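Long-range contacts in folylpolyglutamate synthase (FolC) (Helicobacter pylori, PDB 6K8C), which probably adds L-glutamate to dihydropteroate and, successively, to tetrahydrofolate derivatives at the cost of ATP, yielding dihydrofolate and folylpolyglutamates: residues H51-N56 with S160-I165; S176-A181 with Q198-N203; K184-G189 with Q206-E211; S192-Q197 with A214-V219. All blocks are in the same frame, centred on the assembly; numbering follows the deposited sequence.

Contact 1: H51-N56 with S160-I165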
loop_
_atom_site.group_PDB
_atom_site.type_symbol
_atom_site.label_atom_id
_atom_site.label_comp_id
_atom_site.label_asym_id
_atom_site.label_seq_id
_atom_site.Cartn_x
_atom_site.Cartn_y
_atom_site.Cartn_z
ATOM N N HIS A 51 -9.292 6.315 7.810
ATOM C CA HIS A 51 -9.535 5.679 6.517
ATOM C C HIS A 51 -8.597 6.295 5.483
ATOM O O HIS A 51 -8.724 7.476 5.153
ATOM C CB HIS A 51 -10.996 5.865 6.112
ATOM C CG HIS A 51 -11.486 4.881 5.096
ATOM N ND1 HIS A 51 -12.602 5.115 4.318
ATOM C CD2 HIS A 51 -11.027 3.659 4.736
ATOM C CE1 HIS A 51 -12.805 4.081 3.520
ATOM N NE2 HIS A 51 -11.864 3.184 3.753
ATOM N N VAL A 52 -7.673 5.497 4.958
ATOM C CA VAL A 52 -6.722 5.950 3.946
ATOM C C VAL A 52 -7.258 5.550 2.574
ATOM O O VAL A 52 -7.407 4.358 2.279
ATOM C CB VAL A 52 -5.320 5.367 4.193
ATOM C CG1 VAL A 52 -4.342 5.882 3.149
ATOM C CG2 VAL A 52 -4.832 5.736 5.591
ATOM N N VAL A 53 -7.550 6.548 1.739
ATOM C CA VAL A 53 -8.193 6.362 0.443
ATOM C C VAL A 53 -7.390 7.119 -0.605
ATOM O O VAL A 53 -6.961 8.252 -0.367
ATOM C CB VAL A 53 -9.655 6.861 0.471
ATOM C CG1 VAL A 53 -10.276 6.813 -0.916
ATOM C CG2 VAL A 53 -10.487 6.040 1.452
ATOM N N GLY A 54 -7.187 6.505 -1.761
ATOM C CA GLY A 54 -6.483 7.171 -2.837
ATOM C C GLY A 54 -5.894 6.166 -3.808
ATOM O O GLY A 54 -6.161 4.970 -3.732
ATOM N N THR A 55 -5.082 6.685 -4.726
ATOM C CA THR A 55 -4.430 5.855 -5.732
ATOM C C THR A 55 -2.956 5.625 -5.441
ATOM O O THR A 55 -2.496 4.482 -5.448
ATOM C CB THR A 55 -4.585 6.483 -7.123
ATOM O OG1 THR A 55 -5.977 6.646 -7.416
ATOM C CG2 THR A 55 -3.942 5.598 -8.184
ATOM N N ASN A 56 -2.205 6.687 -5.172
ATOM C CA ASN A 56 -0.776 6.598 -4.931
ATOM C C ASN A 56 -0.456 7.007 -3.502
ATOM O O ASN A 56 -1.152 7.832 -2.902
ATOM C CB ASN A 56 -0.003 7.489 -5.911
ATOM C CG ASN A 56 -0.218 7.081 -7.354
ATOM O OD1 ASN A 56 -0.192 5.896 -7.686
ATOM N ND2 ASN A 56 -0.443 8.061 -8.218
ATOM N N SER A 160 -10.700 10.668 7.492
ATOM C CA SER A 160 -10.273 10.138 6.205
ATOM C C SER A 160 -9.038 10.897 5.737
ATOM O O SER A 160 -8.928 12.110 5.946
ATOM C CB SER A 160 -11.382 10.255 5.156
ATOM O OG SER A 160 -12.542 9.547 5.562
ATOM N N VAL A 161 -8.100 10.180 5.127
ATOM C CA VAL A 161 -6.938 10.785 4.484
ATOM C C VAL A 161 -7.000 10.427 3.008
ATOM O O VAL A 161 -6.921 9.246 2.650
ATOM C CB VAL A 161 -5.620 10.308 5.110
ATOM C CG1 VAL A 161 -4.441 10.906 4.354
ATOM C CG2 VAL A 161 -5.561 10.695 6.583
ATOM N N PHE A 162 -7.149 11.434 2.150
ATOM C CA PHE A 162 -7.206 11.210 0.712
ATOM C C PHE A 162 -5.830 11.489 0.126
ATOM O O PHE A 162 -5.429 12.650 -0.003
ATOM C CB PHE A 162 -8.287 12.074 0.065
ATOM C CG PHE A 162 -9.683 11.657 0.442
ATOM C CD1 PHE A 162 -10.247 10.515 -0.107
ATOM C CD2 PHE A 162 -10.420 12.393 1.353
ATOM C CE1 PHE A 162 -11.535 10.116 0.243
ATOM C CE2 PHE A 162 -11.705 12.006 1.706
ATOM C CZ PHE A 162 -12.263 10.858 1.150
ATOM N N THR A 163 -5.111 10.423 -0.212
ATOM C CA THR A 163 -3.838 10.530 -0.912
ATOM C C THR A 163 -4.115 10.854 -2.382
ATOM O O THR A 163 -5.274 10.908 -2.803
ATOM C CB THR A 163 -3.041 9.237 -0.712
ATOM O OG1 THR A 163 -3.592 8.183 -1.510
ATOM C CG2 THR A 163 -3.060 8.823 0.752
ATOM N N PRO A 164 -3.082 11.132 -3.185
ATOM C CA PRO A 164 -3.336 11.544 -4.578
ATOM C C PRO A 164 -4.104 10.495 -5.375
ATOM O O PRO A 164 -3.803 9.300 -5.322
ATOM C CB PRO A 164 -1.926 11.758 -5.138
ATOM C CG PRO A 164 -1.148 12.228 -3.949
ATOM C CD PRO A 164 -1.670 11.355 -2.816
ATOM N N ILE A 165 -5.103 10.965 -6.125
ATOM C CA ILE A 165 -6.016 10.120 -6.891
ATOM C C ILE A 165 -5.684 10.254 -8.372
ATOM O O ILE A 165 -5.522 11.371 -8.883
ATOM C CB ILE A 165 -7.482 10.503 -6.627
ATOM C CG1 ILE A 165 -7.848 10.245 -5.163
ATOM C CG2 ILE A 165 -8.418 9.743 -7.555
ATOM C CD1 ILE A 165 -9.029 11.067 -4.684
HETATM O O HOH W 1 -13.555 7.841 3.602
#
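V161 is held through both its N-H and its C=O: V161 N donates to H51 O at 2.8 Å, and V53 N donates to V161 O almost in line, at 177°. T163 N adds the next parallel rung on V53 O, bent to 142°. Past the strands the two loops stay tied. P164 O takes both T55 N, which comes from above the carbonyl plane, and N56 N, which lies nearly along the C=O axis. T163 OG1 donates to N56 O at 2.8 Å; chi1 of 74° places that hydroxyl between the backbone N and the carbonyl carbon. The same rotation sets T163 CG2 4.0 Å from V52 CG1, with the two side chains crossing at about a right angle. G54 has an extended backbone with positive phi, and its CA passes 3.3 Å from T163 OG1. On the other face V53 and F162 run side by side, V53 CG1 lying 3.7 Å from F162 CE1. V53 CG2 sits over the centre of the H51 imidazole, 3.6 Å above its plane. That ring is held at both nitrogens: NE2 bonds T152 OG1, and ND1 shares a water with S160 OG. G54-N56 opens the GTNGKGS P-loop expected to bind ATP phosphates in this family. The side chain of N56 is about 5 Å from a bound citric acid, probably from the crystallisation liquor. Strand 48-53 runs between 138-142 and 159-162, which in turn neighbours 191-194; helix 58-70 covers the V52/V161 face, helix 177-185 the V53/F162 face.

Contact 2: S176-A181 with Q198-N203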
loop_
_atom_site.group_PDB
_atom_site.type_symbol
_atom_site.label_atom_id
_atom_site.label_comp_id
_atom_site.label_asym_id
_atom_site.label_seq_id
_atom_site.Cartn_x
_atom_site.Cartn_y
_atom_site.Cartn_z
ATOM N N SER A 176 -13.292 7.507 -16.539
ATOM C CA SER A 176 -12.754 8.858 -16.468
ATOM C C SER A 176 -12.206 9.157 -15.074
ATOM O O SER A 176 -12.564 8.516 -14.082
ATOM C CB SER A 176 -13.829 9.883 -16.829
ATOM O OG SER A 176 -14.827 9.947 -15.824
ATOM N N LEU A 177 -11.329 10.163 -15.010
ATOM C CA LEU A 177 -10.771 10.581 -13.727
ATOM C C LEU A 177 -11.845 11.151 -12.810
ATOM O O LEU A 177 -11.786 10.950 -11.592
ATOM C CB LEU A 177 -9.653 11.602 -13.944
ATOM C CG LEU A 177 -8.922 12.091 -12.690
ATOM C CD1 LEU A 177 -8.183 10.946 -12.009
ATOM C CD2 LEU A 177 -7.965 13.230 -13.025
ATOM N N GLU A 178 -12.831 11.857 -13.369
ATOM C CA GLU A 178 -13.937 12.345 -12.551
ATOM C C GLU A 178 -14.702 11.187 -11.927
ATOM O O GLU A 178 -15.095 11.252 -10.756
ATOM C CB GLU A 178 -14.867 13.222 -13.391
ATOM C CG GLU A 178 -16.224 13.505 -12.750
ATOM C CD GLU A 178 -16.226 14.768 -11.902
ATOM O OE1 GLU A 178 -15.528 15.735 -12.274
ATOM O OE2 GLU A 178 -16.927 14.798 -10.865
ATOM N N SER A 179 -14.903 10.110 -12.689
ATOM C CA SER A 179 -15.611 8.947 -12.167
ATOM C C SER A 179 -14.808 8.254 -11.073
ATOM O O SER A 179 -15.382 7.764 -10.093
ATOM C CB SER A 179 -15.926 7.973 -13.303
ATOM O OG SER A 179 -16.417 6.742 -12.800
ATOM N N ILE A 180 -13.484 8.189 -11.227
ATOM C CA ILE A 180 -12.647 7.607 -10.180
ATOM C C ILE A 180 -12.759 8.429 -8.906
ATOM O O ILE A 180 -12.990 7.895 -7.813
ATOM C CB ILE A 180 -11.185 7.503 -10.648
ATOM C CG1 ILE A 180 -11.091 6.744 -11.973
ATOM C CG2 ILE A 180 -10.330 6.843 -9.571
ATOM C CD1 ILE A 180 -11.566 5.320 -11.896
ATOM N N ALA A 181 -12.608 9.750 -9.035
ATOM C CA ALA A 181 -12.672 10.630 -7.876
ATOM C C ALA A 181 -14.015 10.514 -7.168
ATOM O O ALA A 181 -14.075 10.549 -5.934
ATOM C CB ALA A 181 -12.418 12.074 -8.307
ATOM N N GLN A 198 -5.098 16.677 -8.504
ATOM C CA GLN A 198 -5.411 17.352 -9.751
ATOM C C GLN A 198 -6.642 18.238 -9.568
ATOM O O GLN A 198 -7.468 18.022 -8.676
ATOM C CB GLN A 198 -5.640 16.334 -10.866
ATOM C CG GLN A 198 -4.377 15.618 -11.302
ATOM C CD GLN A 198 -4.645 14.558 -12.349
ATOM O OE1 GLN A 198 -5.154 14.854 -13.429
ATOM N NE2 GLN A 198 -4.306 13.312 -12.033
ATOM N N GLU A 199 -6.765 19.242 -10.441
ATOM C CA GLU A 199 -7.740 20.308 -10.224
ATOM C C GLU A 199 -9.171 19.774 -10.172
ATOM O O GLU A 199 -9.954 20.160 -9.298
ATOM C CB GLU A 199 -7.599 21.368 -11.319
ATOM C CG GLU A 199 -8.610 22.495 -11.222
ATOM C CD GLU A 199 -8.638 23.348 -12.475
ATOM O OE1 GLU A 199 -7.724 23.197 -13.315
ATOM O OE2 GLU A 199 -9.570 24.165 -12.621
ATOM N N LEU A 200 -9.541 18.896 -11.109
ATOM C CA LEU A 200 -10.907 18.378 -11.105
ATOM C C LEU A 200 -11.190 17.543 -9.861
ATOM O O LEU A 200 -12.321 17.533 -9.367
ATOM C CB LEU A 200 -11.182 17.565 -12.376
ATOM C CG LEU A 200 -10.571 16.178 -12.590
ATOM C CD1 LEU A 200 -11.532 15.079 -12.145
ATOM C CD2 LEU A 200 -10.201 15.998 -14.056
ATOM N N VAL A 201 -10.176 16.848 -9.335
ATOM C CA VAL A 201 -10.382 16.027 -8.146
ATOM C C VAL A 201 -10.590 16.906 -6.918
ATOM O O VAL A 201 -11.481 16.648 -6.100
ATOM C CB VAL A 201 -9.207 15.049 -7.961
ATOM C CG1 VAL A 201 -9.352 14.258 -6.655
ATOM C CG2 VAL A 201 -9.118 14.099 -9.154
ATOM N N LEU A 202 -9.781 17.958 -6.770
ATOM C CA LEU A 202 -9.993 18.900 -5.674
ATOM C C LEU A 202 -11.368 19.551 -5.768
ATOM O O LEU A 202 -12.061 19.709 -4.755
ATOM C CB LEU A 202 -8.892 19.966 -5.670
ATOM C CG LEU A 202 -8.954 20.997 -4.537
ATOM C CD1 LEU A 202 -9.057 20.329 -3.166
ATOM C CD2 LEU A 202 -7.759 21.946 -4.589
ATOM N N ASN A 203 -11.780 19.931 -6.982
ATOM C CA ASN A 203 -13.111 20.495 -7.185
ATOM C C ASN A 203 -14.193 19.508 -6.769
ATOM O O ASN A 203 -15.150 19.871 -6.075
ATOM C CB ASN A 203 -13.293 20.893 -8.653
ATOM C CG ASN A 203 -12.810 22.295 -8.940
ATOM O OD1 ASN A 203 -12.781 23.145 -8.053
ATOM N ND2 ASN A 203 -12.432 22.549 -10.191
HETATM O O HOH W 2 -14.872 18.120 -10.638
#
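The Q198 amide and the E178 carboxylate are the flat groups here. L177 CD2 comes in to one side of the amide plane, 3.3 Å from Q198 OE1, with Q198 CD and NE2 only slightly farther. On the carboxylate, a water donates to E178 OE1 and, at 2.9 Å, to L200 O, while E178 OE2 is bound by Q182 NE2; a bend at chi2 turns the acid back toward the neighbouring helix. Between these polar rims the packing is aliphatic. L200 has its CG between the backbone N and the carbonyl carbon, chi1 73°, and so spreads its methyls over the first turn of helix 177-185: CD1 lies 3.7 Å from E178 CA, and CD2 lies 3.7 Å from L177 CD2. L177 keeps CG anti to its backbone N and crosses V201 at about a right angle. Deeper in, V201 CG2 sits 4.0 Å from A181 CB, where the backbones come nearest, with CA atoms of A181 and V201 5.9 Å apart. The short axes are 9.5 Å apart, and these neighbouring helices of the Mur ligase middle domain cross at 37° while running in the same general direction. Both start here: S176 OG caps its helix by accepting from S179 N at 3.1 Å, and Q198 occupies the N-cap position of the other. The join is therefore apolar at its centre, through L177, A181 and V201, and the polar link between the segments is indirect, through one water at the exposed margin, so shape rather than charge holds it.

Contact 3: K184-G189 with Q206-E211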
loop_
_atom_site.group_PDB
_atom_site.type_symbol
_atom_site.label_atom_id
_atom_site.label_comp_id
_atom_site.label_asym_id
_atom_site.label_seq_id
_atom_site.Cartn_x
_atom_site.Cartn_y
_atom_site.Cartn_z
ATOM N N LYS A 184 -14.346 7.340 -4.819
ATOM C CA LYS A 184 -13.488 7.438 -3.644
ATOM C C LYS A 184 -13.989 8.506 -2.678
ATOM O O LYS A 184 -14.036 8.281 -1.463
ATOM C CB LYS A 184 -12.048 7.734 -4.071
ATOM C CG LYS A 184 -11.409 6.644 -4.919
ATOM C CD LYS A 184 -9.905 6.843 -5.037
ATOM C CE LYS A 184 -9.263 5.776 -5.921
ATOM N NZ LYS A 184 -9.282 4.436 -5.283
ATOM N N LEU A 185 -14.378 9.668 -3.197
ATOM C CA LEU A 185 -14.693 10.805 -2.346
ATOM C C LEU A 185 -16.096 10.749 -1.757
ATOM O O LEU A 185 -16.346 11.403 -0.739
ATOM C CB LEU A 185 -14.523 12.107 -3.134
ATOM C CG LEU A 185 -13.084 12.434 -3.529
ATOM C CD1 LEU A 185 -13.057 13.431 -4.682
ATOM C CD2 LEU A 185 -12.312 12.964 -2.332
ATOM N N LYS A 186 -17.012 9.989 -2.364
ATOM C CA LYS A 186 -18.401 10.013 -1.911
ATOM C C LYS A 186 -18.546 9.501 -0.485
ATOM O O LYS A 186 -19.454 9.929 0.237
ATOM C CB LYS A 186 -19.280 9.194 -2.858
ATOM C CG LYS A 186 -19.945 10.028 -3.938
ATOM C CD LYS A 186 -20.675 9.161 -4.951
ATOM C CE LYS A 186 -21.246 10.011 -6.074
ATOM N NZ LYS A 186 -20.612 9.702 -7.385
ATOM N N ALA A 187 -17.667 8.597 -0.058
ATOM C CA ALA A 187 -17.726 8.033 1.281
ATOM C C ALA A 187 -16.941 8.847 2.305
ATOM O O ALA A 187 -16.659 8.340 3.398
ATOM C CB ALA A 187 -17.227 6.588 1.260
ATOM N N MET A 188 -16.581 10.089 1.983
ATOM C CA MET A 188 -15.916 10.933 2.963
ATOM C C MET A 188 -16.849 11.203 4.137
ATOM O O MET A 188 -18.063 11.355 3.969
ATOM C CB MET A 188 -15.446 12.248 2.322
ATOM C CG MET A 188 -16.460 13.381 2.331
ATOM S SD MET A 188 -15.792 14.999 1.861
ATOM C CE MET A 188 -15.085 14.670 0.247
ATOM N N GLY A 189 -16.283 11.213 5.335
ATOM C CA GLY A 189 -17.017 11.517 6.546
ATOM C C GLY A 189 -16.972 12.992 6.878
ATOM O O GLY A 189 -16.802 13.846 6.002
ATOM N N GLN A 206 -14.251 19.249 -2.941
ATOM C CA GLN A 206 -14.835 20.422 -2.298
ATOM C C GLN A 206 -16.347 20.444 -2.458
ATOM O O GLN A 206 -17.073 20.845 -1.540
ATOM C CB GLN A 206 -14.221 21.700 -2.874
ATOM C CG GLN A 206 -12.822 21.979 -2.365
ATOM C CD GLN A 206 -12.084 22.994 -3.208
ATOM O OE1 GLN A 206 -12.500 23.316 -4.323
ATOM N NE2 GLN A 206 -10.982 23.509 -2.678
ATOM N N LYS A 207 -16.841 20.025 -3.623
ATOM C CA LYS A 207 -18.280 20.002 -3.854
ATOM C C LYS A 207 -18.967 19.000 -2.936
ATOM O O LYS A 207 -20.026 19.291 -2.368
ATOM C CB LYS A 207 -18.544 19.684 -5.326
ATOM C CG LYS A 207 -19.972 19.329 -5.692
ATOM C CD LYS A 207 -20.040 19.018 -7.186
ATOM C CE LYS A 207 -21.463 19.021 -7.716
ATOM N NZ LYS A 207 -21.470 18.793 -9.190
ATOM N N ILE A 208 -18.369 17.820 -2.761
ATOM C CA ILE A 208 -18.967 16.811 -1.896
ATOM C C ILE A 208 -18.913 17.254 -0.440
ATOM O O ILE A 208 -19.890 17.098 0.302
ATOM C CB ILE A 208 -18.278 15.451 -2.111
ATOM C CG1 ILE A 208 -18.755 14.816 -3.422
ATOM C CG2 ILE A 208 -18.547 14.512 -0.940
ATOM C CD1 ILE A 208 -17.766 13.851 -4.031
ATOM N N ALA A 209 -17.786 17.831 -0.010
ATOM C CA ALA A 209 -17.665 18.267 1.380
ATOM C C ALA A 209 -18.705 19.325 1.722
ATOM O O ALA A 209 -19.296 19.301 2.809
ATOM C CB ALA A 209 -16.256 18.799 1.651
ATOM N N LYS A 210 -18.934 20.270 0.808
ATOM C CA LYS A 210 -19.968 21.273 1.025
ATOM C C LYS A 210 -21.346 20.628 1.098
ATOM O O LYS A 210 -22.160 20.974 1.964
ATOM C CB LYS A 210 -19.914 22.316 -0.091
ATOM C CG LYS A 210 -20.887 23.471 0.062
ATOM C CD LYS A 210 -20.746 24.434 -1.109
ATOM C CE LYS A 210 -21.659 25.640 -0.966
ATOM N NZ LYS A 210 -21.330 26.683 -1.980
ATOM N N GLU A 211 -21.615 19.670 0.208
ATOM C CA GLU A 211 -22.901 18.980 0.215
ATOM C C GLU A 211 -23.129 18.230 1.525
ATOM O O GLU A 211 -24.257 18.175 2.028
ATOM C CB GLU A 211 -22.981 18.021 -0.975
ATOM C CG GLU A 211 -24.257 17.192 -1.031
ATOM C CD GLU A 211 -24.040 15.758 -0.583
ATOM O OE1 GLU A 211 -23.286 15.025 -1.262
ATOM O OE2 GLU A 211 -24.622 15.364 0.449
#
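Helices 177-185 and 199-211 lie next to each other over one face of the alpha/beta sheet of the Mur ligase middle domain, whose fold is of the P-loop NTPase kind, and this is where their C-terminal parts meet. The bump is I208. Its CB points toward the other segment, and its two branches enter the hollow formed by the L185-M188 type I turn and the methionine side chain. CD1 goes against the start of the turn, 3.8 Å from L185 CB, and the aliphatic CG of K186 borders the same pocket at its outer rim while NZ reaches away to Q182 OE1. The other branch, CG2, lies 3.8 Å from L185 O and packs 3.7 Å from M188 CE. The turn is pinned by M188 N donating to L185 O at 3.0 Å, which fixes where the methionine starts. From there CG stands between the backbone N and the carbonyl carbon (chi1 89°), the chain runs straight through chi2, and chi3 of 56° folds the end over so that CE curls back onto I208. M188 thus forms the floor of the hollow and at the same time a bump of its own, its sulfur resting on A209. Underneath, F162 of strand 159-162 touches both L185 and M188, while L216 of strand 215-218 touches A209 from the sheet. The side chains that meet are apolar, and the sulfur is evenly seated: M188 SD is 3.8 Å from both A209 CA and A209 CB.

Contact 4: S192-Q197 with A214-V219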
loop_
_atom_site.group_PDB
_atom_site.type_symbol
_atom_site.label_atom_id
_atom_site.label_comp_id
_atom_site.label_asym_id
_atom_site.label_seq_id
_atom_site.Cartn_x
_atom_site.Cartn_y
_atom_site.Cartn_z
ATOM N N SER A 192 -11.820 15.261 7.008
ATOM C CA SER A 192 -10.922 14.634 6.049
ATOM C C SER A 192 -9.748 15.546 5.728
ATOM O O SER A 192 -9.893 16.769 5.656
ATOM C CB SER A 192 -11.652 14.272 4.752
ATOM O OG SER A 192 -12.779 13.455 5.019
ATOM N N ILE A 193 -8.596 14.925 5.528
ATOM C CA ILE A 193 -7.392 15.574 5.029
ATOM C C ILE A 193 -7.221 15.159 3.580
ATOM O O ILE A 193 -7.420 13.988 3.241
ATOM C CB ILE A 193 -6.173 15.170 5.877
ATOM C CG1 ILE A 193 -6.297 15.780 7.271
ATOM C CG2 ILE A 193 -4.864 15.602 5.213
ATOM C CD1 ILE A 193 -6.066 14.796 8.339
ATOM N N ILE A 194 -6.876 16.105 2.711
ATOM C CA ILE A 194 -6.688 15.783 1.302
ATOM C C ILE A 194 -5.299 16.241 0.871
ATOM O O ILE A 194 -4.950 17.418 1.024
ATOM C CB ILE A 194 -7.794 16.384 0.407
ATOM C CG1 ILE A 194 -7.642 15.897 -1.033
ATOM C CG2 ILE A 194 -7.852 17.898 0.476
ATOM C CD1 ILE A 194 -8.966 15.769 -1.772
ATOM N N ALA A 195 -4.501 15.297 0.361
ATOM C CA ALA A 195 -3.207 15.602 -0.235
ATOM C C ALA A 195 -3.400 16.427 -1.507
ATOM O O ALA A 195 -4.508 16.484 -2.051
ATOM C CB ALA A 195 -2.466 14.299 -0.552
ATOM N N PRO A 196 -2.343 17.082 -2.000
ATOM C CA PRO A 196 -2.468 17.826 -3.265
ATOM C C PRO A 196 -2.958 16.919 -4.388
ATOM O O PRO A 196 -2.467 15.801 -4.569
ATOM C CB PRO A 196 -1.044 18.339 -3.519
ATOM C CG PRO A 196 -0.439 18.428 -2.155
ATOM C CD PRO A 196 -1.009 17.257 -1.396
ATOM N N GLN A 197 -3.959 17.402 -5.121
ATOM C CA GLN A 197 -4.660 16.623 -6.134
ATOM C C GLN A 197 -4.642 17.366 -7.461
ATOM O O GLN A 197 -4.258 18.534 -7.546
ATOM C CB GLN A 197 -6.123 16.362 -5.739
ATOM C CG GLN A 197 -6.332 15.783 -4.353
ATOM C CD GLN A 197 -6.058 14.301 -4.306
ATOM O OE1 GLN A 197 -6.120 13.622 -5.328
ATOM N NE2 GLN A 197 -5.744 13.789 -3.120
ATOM N N ALA A 214 -19.151 18.787 5.564
ATOM C CA ALA A 214 -17.955 18.180 6.128
ATOM C C ALA A 214 -16.800 19.169 6.131
ATOM O O ALA A 214 -16.797 20.159 5.395
ATOM C CB ALA A 214 -17.562 16.930 5.340
ATOM N N LYS A 215 -15.806 18.888 6.969
ATOM C CA LYS A 215 -14.607 19.713 7.042
ATOM C C LYS A 215 -13.504 19.042 6.228
ATOM O O LYS A 215 -13.133 17.894 6.497
ATOM C CB LYS A 215 -14.170 19.939 8.489
ATOM C CG LYS A 215 -12.883 20.769 8.621
ATOM C CD LYS A 215 -12.211 20.547 9.966
ATOM C CE LYS A 215 -11.349 21.723 10.399
ATOM N NZ LYS A 215 -10.826 21.480 11.775
ATOM N N LEU A 216 -13.004 19.752 5.224
ATOM C CA LEU A 216 -11.964 19.266 4.330
ATOM C C LEU A 216 -10.704 20.079 4.589
ATOM O O LEU A 216 -10.700 21.296 4.388
ATOM C CB LEU A 216 -12.414 19.394 2.874
ATOM C CG LEU A 216 -11.571 18.766 1.772
ATOM C CD1 LEU A 216 -11.428 17.261 1.995
ATOM C CD2 LEU A 216 -12.200 19.071 0.412
ATOM N N ILE A 217 -9.653 19.420 5.063
ATOM C CA ILE A 217 -8.387 20.077 5.366
ATOM C C ILE A 217 -7.467 19.866 4.172
ATOM O O ILE A 217 -7.001 18.751 3.926
ATOM C CB ILE A 217 -7.757 19.539 6.656
ATOM C CG1 ILE A 217 -8.646 19.857 7.861
ATOM C CG2 ILE A 217 -6.370 20.133 6.862
ATOM C CD1 ILE A 217 -8.314 19.019 9.087
ATOM N N VAL A 218 -7.185 20.935 3.438
ATOM C CA VAL A 218 -6.405 20.846 2.210
ATOM C C VAL A 218 -4.931 21.015 2.555
ATOM O O VAL A 218 -4.523 22.049 3.091
ATOM C CB VAL A 218 -6.864 21.898 1.190
ATOM C CG1 VAL A 218 -6.060 21.791 -0.089
ATOM C CG2 VAL A 218 -8.358 21.735 0.908
ATOM N N VAL A 219 -4.130 20.000 2.251
ATOM C CA VAL A 219 -2.700 20.054 2.541
ATOM C C VAL A 219 -2.024 20.966 1.530
ATOM O O VAL A 219 -2.172 20.783 0.316
ATOM C CB VAL A 219 -2.085 18.647 2.516
ATOM C CG1 VAL A 219 -0.577 18.737 2.644
ATOM C CG2 VAL A 219 -2.662 17.803 3.644
HETATM O O HOH W 3 -14.551 15.263 5.124
HETATM O O HOH W 4 -4.070 19.472 -1.015
#
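Four backbone hydrogen bonds make the parallel ladder between strands 191-194 and 215-218. S192 uses both its ends: its N donates to K215 O, nearly along the C=O axis, and its O takes I217 N at 2.7 Å, the shortest and straightest of the set (174°). I194 does the same one step on, with I194 N on I217 O at 2.9 Å and V219 N on I194 O at 3.0 Å. CA-H...O contacts fill in between, I193 CA lying 3.4 Å from I217 O. Two waters extend the ladder at its ends. One accepts from S192 OG at 2.5 Å and donates on to K215 O; the other donates to I194 O and V219 O. The apolar contacts fall on two faces. Toward helix 199-211, I194 puts CG2 between its backbone N and carbonyl carbon, so that this methyl rests 3.9 Å from L216 CD1 and also meets V218 CG2. On the other face I193 and I217 lie side by side, and I193 CG2 presses on V219 CG2 at 3.5 Å, tighter than usual for two methyls. Helix 241-254 covers I193 there. P196 closes the end, its CG near V219 O. Strand 191-194, helix 199-211 and strand 215-218 form a beta-alpha-beta crossover, with 215-218 the outermost strand on this side of the sheet. The chemistry is thus that of a sheet margin: peptide bonds set the register, branched side chains pack on both faces, buried on 191-194 but partly open to solvent along 215-218, and ordered waters add a donor at K215 O, I194 O and V219 O.

How the contacts relate
All four contacts belong to the sheet of the Mur ligase middle domain and the helix pair packed on it. Contacts 1 and 4 are joins of the same sheet, centres about 10 Å apart, with the 159-162/191-194 pairing between them: F162 N to I193 O and F162 O to A195 N are each 2.8 Å and probable hydrogen bonds. Contacts 2 and 3 are two levels of one helix pair, centres about 12 Å apart. I165 CD1 of contact 1 packs 3.8 Å from V201 CG1 of contact 2, while F162 CZ lies 3.7 Å from M188 CB of contact 3. Contact 1 alone carries the P-loop start and the citrate; contact 4 lies at the sheet margin.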